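Local coordinates for protein cytochrome c552 (PDB 5ZE8) that carries five covalently bound heme c groups and probably shuttles electrons at low potential in a thermophilic purple sulfur photosynthetic bacterium, at residues A[68-73]-A[420-425]. Sequence-based numbering, arbitrary orientation.
Sequences SDPIHG and AELTAP. With HEC (heme c), chain C.
Ile71 and Leu422 mark the closest backbone approach, 8.5 Å between their CA atoms, where the first turn of helix 70-79 faces the short helix 420-423. The space between is bridged by side chains alone, and a single leucine supplies most of the second partner's surface. Leu422 carries CG anti to its carbonyl carbon (chi1 -67°) and sends CD1 forward to meet CG of the Pro70 ring at 3.7 Å. The same methyl touches Ile71 CG1 at 4.1 Å, the two side chains running past one another in opposite directions. Ile71 sits between leucine and heme c: CG2 packs on the propionate, 3.7 Å from HEC CGA, and CD1 lies between Leu422 CB and the propionate oxygens. Helix capping and cofactor binding meet in Asp69, the N-cap of helix 70-79. Its OD1 accepts from Ile71 N at 3.0 Å, the donor standing well above the carboxylate plane, and more weakly from His72 N. With CG anti to the backbone N (chi1 173°), the other oxygen, OD2, reaches to 2.6 Å from propionate O1A of the heme; it also lies near a propionate oxygen of another heme c, and a proton is probably held among these acid groups. Replacing this aspartate by alanine removes both oxygens, and would probably leave the first NH groups of the helix without their cap and the propionate without its close acid neighbour. One residue beyond Ile71, the His72 ring sets its edge against the porphyrin rim, ND1 3.1 Å from HEC CHB, and stacks on His103. The contact thus joins the start of helix 70-79, beside the heme, to the short helix 420-423 that leads into strand 426-434, which pairs antiparallel with strand 397-405; Leu406, just after that strand, also touches Ile71.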
ATOM      1  N   SER A  68      -6.307   8.944  11.608  1.00 14.64           N
ATOM      2  CA  SER A  68      -7.238   8.771  10.462  1.00 15.72           C
ATOM      3  C   SER A  68      -7.391   7.370   9.928  1.00 16.54           C
ATOM      4  O   SER A  68      -8.346   7.150   9.161  1.00 21.65           O
ATOM      5  CB  SER A  68      -6.856   9.632   9.264  1.00 17.05           C
ATOM      6  OG  SER A  68      -6.924  11.002   9.561  1.00 19.50           O
ATOM      7  N   ASP A  69      -6.482   6.481  10.235  1.00 13.39           N
ATOM      8  CA  ASP A  69      -6.601   5.111   9.775  1.00 12.10           C
ATOM      9  C   ASP A  69      -6.733   4.264  11.062  1.00 13.04           C
ATOM     10  O   ASP A  69      -5.762   4.137  11.824  1.00 13.21           O
ATOM     11  CB  ASP A  69      -5.314   4.689   9.054  1.00 11.89           C
ATOM     12  CG  ASP A  69      -5.316   3.242   8.695  1.00 11.85           C
ATOM     13  OD1 ASP A  69      -6.244   2.543   9.009  1.00 12.82           O
ATOM     14  OD2 ASP A  69      -4.312   2.771   8.127  1.00 11.99           O
ATOM     15  N   PRO A  70      -7.911   3.698  11.306  1.00 14.26           N
ATOM     16  CA  PRO A  70      -8.056   2.967  12.558  1.00 14.97           C
ATOM     17  C   PRO A  70      -7.243   1.675  12.660  1.00 13.14           C
ATOM     18  O   PRO A  70      -6.899   1.234  13.745  1.00 14.14           O
ATOM     19  CB  PRO A  70      -9.558   2.659  12.580  1.00 14.37           C
ATOM     20  CG  PRO A  70      -9.896   2.590  11.185  1.00 16.80           C
ATOM     21  CD  PRO A  70      -9.072   3.547  10.435  1.00 15.09           C
ATOM     22  N   ILE A  71      -6.826   1.071  11.534  1.00 13.24           N
ATOM     23  CA  ILE A  71      -5.944  -0.088  11.571  1.00 12.90           C
ATOM     24  C   ILE A  71      -4.559   0.322  12.015  1.00 13.99           C
ATOM     25  O   ILE A  71      -4.008  -0.149  12.989  1.00 13.96           O
ATOM     26  CB  ILE A  71      -5.918  -0.799  10.188  1.00 14.28           C
ATOM     27  CG1 ILE A  71      -7.291  -1.439   9.893  1.00 14.19           C
ATOM     28  CG2 ILE A  71      -4.854  -1.845  10.172  1.00 14.93           C
ATOM     29  CD1 ILE A  71      -7.369  -2.107   8.491  1.00 14.60           C
ATOM     30  N   HIS A  72      -3.964   1.267  11.285  1.00 12.13           N
ATOM     31  CA  HIS A  72      -2.689   1.792  11.723  1.00 12.28           C
ATOM     32  C   HIS A  72      -2.796   2.359  13.134  1.00 12.56           C
ATOM     33  O   HIS A  72      -1.865   2.201  13.941  1.00 13.88           O
ATOM     34  CB  HIS A  72      -2.184   2.923  10.781  1.00 11.98           C
ATOM     35  CG  HIS A  72      -0.977   3.652  11.294  1.00 12.00           C
ATOM     36  ND1 HIS A  72       0.242   3.044  11.475  1.00 11.44           N
ATOM     37  CD2 HIS A  72      -0.791   4.956  11.597  1.00 11.86           C
ATOM     38  CE1 HIS A  72       1.116   3.953  11.893  1.00 11.79           C
ATOM     39  NE2 HIS A  72       0.512   5.101  12.012  1.00 11.80           N
ATOM     40  N   GLY A  73      -3.882   3.002  13.453  1.00 12.58           N
ATOM     41  CA  GLY A  73      -4.007   3.602  14.808  1.00 13.48           C
ATOM     42  C   GLY A  73      -3.981   2.633  15.922  1.00 14.01           C
ATOM     43  O   GLY A  73      -3.439   2.935  17.018  1.00 15.69           O
ATOM     44  N   ALA A 420     -16.248  -3.167  10.454  1.00 27.15           N
ATOM     45  CA  ALA A 420     -16.447  -4.471   9.791  1.00 30.28           C
ATOM     46  C   ALA A 420     -16.223  -4.391   8.283  1.00 29.27           C
ATOM     47  O   ALA A 420     -15.867  -5.397   7.643  1.00 28.97           O
ATOM     48  CB  ALA A 420     -17.817  -5.035  10.124  1.00 32.47           C
ATOM     49  N   GLU A 421     -16.385  -3.184   7.752  1.00 34.18           N
ATOM     50  CA  GLU A 421     -16.109  -2.863   6.345  1.00 39.44           C
ATOM     51  C   GLU A 421     -14.645  -3.015   6.035  1.00 35.99           C
ATOM     52  O   GLU A 421     -14.301  -3.306   4.893  1.00 41.55           O
ATOM     53  CB  GLU A 421     -16.474  -1.397   6.013  1.00 50.59           C
ATOM     54  CG  GLU A 421     -17.872  -0.907   6.437  1.00 60.43           C
ATOM     55  CD  GLU A 421     -17.835   0.468   7.127  1.00 68.66           C
ATOM     56  OE1 GLU A 421     -17.391   0.560   8.305  1.00 75.61           O
ATOM     57  OE2 GLU A 421     -18.270   1.460   6.492  1.00 78.06           O
ATOM     58  N   LEU A 422     -13.760  -2.755   7.012  1.00 29.02           N
ATOM     59  CA  LEU A 422     -12.339  -2.938   6.804  1.00 28.72           C
ATOM     60  C   LEU A 422     -11.974  -4.336   6.835  1.00 26.54           C
ATOM     61  O   LEU A 422     -11.238  -4.736   5.943  1.00 30.62           O
ATOM     62  CB  LEU A 422     -11.447  -2.212   7.806  1.00 25.12           C
ATOM     63  CG  LEU A 422     -11.600  -0.779   7.595  1.00 23.81           C
ATOM     64  CD1 LEU A 422     -10.931  -0.042   8.729  1.00 22.15           C
ATOM     65  CD2 LEU A 422     -11.049  -0.368   6.245  1.00 22.62           C
ATOM     66  N   THR A 423     -12.475  -5.081   7.841  1.00 22.75           N
ATOM     67  CA  THR A 423     -11.940  -6.360   8.185  1.00 24.31           C
ATOM     68  C   THR A 423     -12.553  -7.580   7.439  1.00 23.00           C
ATOM     69  O   THR A 423     -11.951  -8.666   7.456  1.00 25.83           O
ATOM     70  CB  THR A 423     -11.986  -6.628   9.658  1.00 26.50           C
ATOM     71  OG1 THR A 423     -13.329  -6.745  10.097  1.00 26.05           O
ATOM     72  CG2 THR A 423     -11.279  -5.524  10.427  1.00 27.63           C
ATOM     73  N   ALA A 424     -13.712  -7.371   6.838  1.00 21.27           N
ATOM     74  CA  ALA A 424     -14.384  -8.430   6.065  1.00 22.70           C
ATOM     75  C   ALA A 424     -13.538  -8.831   4.880  1.00 20.28           C
ATOM     76  O   ALA A 424     -12.875  -7.984   4.258  1.00 20.13           O
ATOM     77  CB  ALA A 424     -15.696  -7.944   5.564  1.00 24.98           C
ATOM     78  N   PRO A 425     -13.517 -10.129   4.572  1.00 19.51           N
ATOM     79  CA  PRO A 425     -12.924 -10.505   3.296  1.00 17.90           C
ATOM     80  C   PRO A 425     -13.561  -9.767   2.121  1.00 18.49           C
ATOM     81  O   PRO A 425     -14.805  -9.528   2.143  1.00 22.35           O
ATOM     82  CB  PRO A 425     -13.202 -11.988   3.195  1.00 18.90           C
ATOM     83  CG  PRO A 425     -13.460 -12.452   4.574  1.00 19.88           C
ATOM     84  CD  PRO A 425     -14.115 -11.292   5.269  1.00 19.69           C
TER
HETATM   85 FE   HEC C 502       3.268   1.306   8.427  1.00 10.52          FE
HETATM   86  CHA HEC C 502       0.681   0.203   6.433  1.00 11.37           C
HETATM   87  CHB HEC C 502       1.551   0.262  11.166  1.00 12.99           C
HETATM   88  CHC HEC C 502       5.890   2.056  10.368  1.00 11.43           C
HETATM   89  CHD HEC C 502       4.992   2.339   5.704  1.00  9.89           C
HETATM   90  NA  HEC C 502       1.552   0.416   8.791  1.00 12.34           N
HETATM   91  C1A HEC C 502       0.575   0.043   7.813  1.00 11.29           C
HETATM   92  C2A HEC C 502      -0.478  -0.731   8.414  1.00 13.49           C
HETATM   93  C3A HEC C 502      -0.232  -0.747   9.722  1.00 13.49           C
HETATM   94  C4A HEC C 502       1.005  -0.065   9.939  1.00 12.71           C
HETATM   95  CMA HEC C 502      -1.021  -1.421  10.799  1.00 14.14           C
HETATM   96  CAA HEC C 502      -1.696  -1.240   7.742  1.00 12.08           C
HETATM   97  CBA HEC C 502      -2.693  -0.054   7.620  1.00 11.47           C
HETATM   98  CGA HEC C 502      -3.994  -0.303   6.927  1.00 11.50           C
HETATM   99  O1A HEC C 502      -4.937   0.571   6.859  1.00 12.95           O
HETATM  100  O2A HEC C 502      -4.241  -1.411   6.348  1.00 12.93           O
HETATM  101  NB  HEC C 502       3.586   1.245  10.441  1.00 10.91           N
HETATM  102  C1B HEC C 502       2.755   0.858  11.384  1.00 12.94           C
HETATM  103  C2B HEC C 502       3.343   1.122  12.660  1.00 12.31           C
HETATM  104  C3B HEC C 502       4.612   1.574  12.513  1.00 12.73           C
HETATM  105  C4B HEC C 502       4.766   1.626  11.031  1.00 12.98           C
HETATM  106  CMB HEC C 502       2.640   0.836  13.946  1.00 13.65           C
HETATM  107  CAB HEC C 502       5.660   1.920  13.480  1.00 13.10           C
HETATM  108  CBB HEC C 502       5.860   1.016  14.551  1.00 13.39           C
HETATM  109  NC  HEC C 502       5.085   2.029   8.101  1.00 11.39           N
HETATM  110  C1C HEC C 502       6.130   2.237   9.031  1.00 10.03           C
HETATM  111  C2C HEC C 502       7.314   2.716   8.409  1.00  9.80           C
HETATM  112  C3C HEC C 502       7.035   2.861   7.071  1.00  9.94           C
HETATM  113  C4C HEC C 502       5.642   2.437   6.918  1.00  9.06           C
HETATM  114  CMC HEC C 502       8.569   3.085   9.114  1.00  9.38           C
HETATM  115  CAC HEC C 502       7.913   3.334   5.984  1.00 10.04           C
HETATM  116  CBC HEC C 502       9.149   2.641   5.861  1.00 11.67           C
HETATM  117  ND  HEC C 502       2.889   1.339   6.513  1.00 10.35           N
HETATM  118  C1D HEC C 502       3.672   1.825   5.516  1.00 10.18           C
HETATM  119  C2D HEC C 502       3.080   1.646   4.215  1.00 11.62           C
HETATM  120  C3D HEC C 502       1.930   1.001   4.403  1.00 11.32           C
HETATM  121  C4D HEC C 502       1.805   0.806   5.852  1.00 12.31           C
HETATM  122  CMD HEC C 502       3.715   2.038   2.924  1.00 11.37           C
HETATM  123  CAD HEC C 502       0.906   0.594   3.335  1.00 11.41           C
HETATM  124  CBD HEC C 502       1.245  -0.821   3.003  1.00 12.16           C
HETATM  125  CGD HEC C 502       0.286  -1.463   1.998  1.00 11.75           C
HETATM  126  O1D HEC C 502      -0.518  -0.833   1.366  1.00 12.67           O
HETATM  127  O2D HEC C 502       0.290  -2.734   1.865  1.00 12.67           O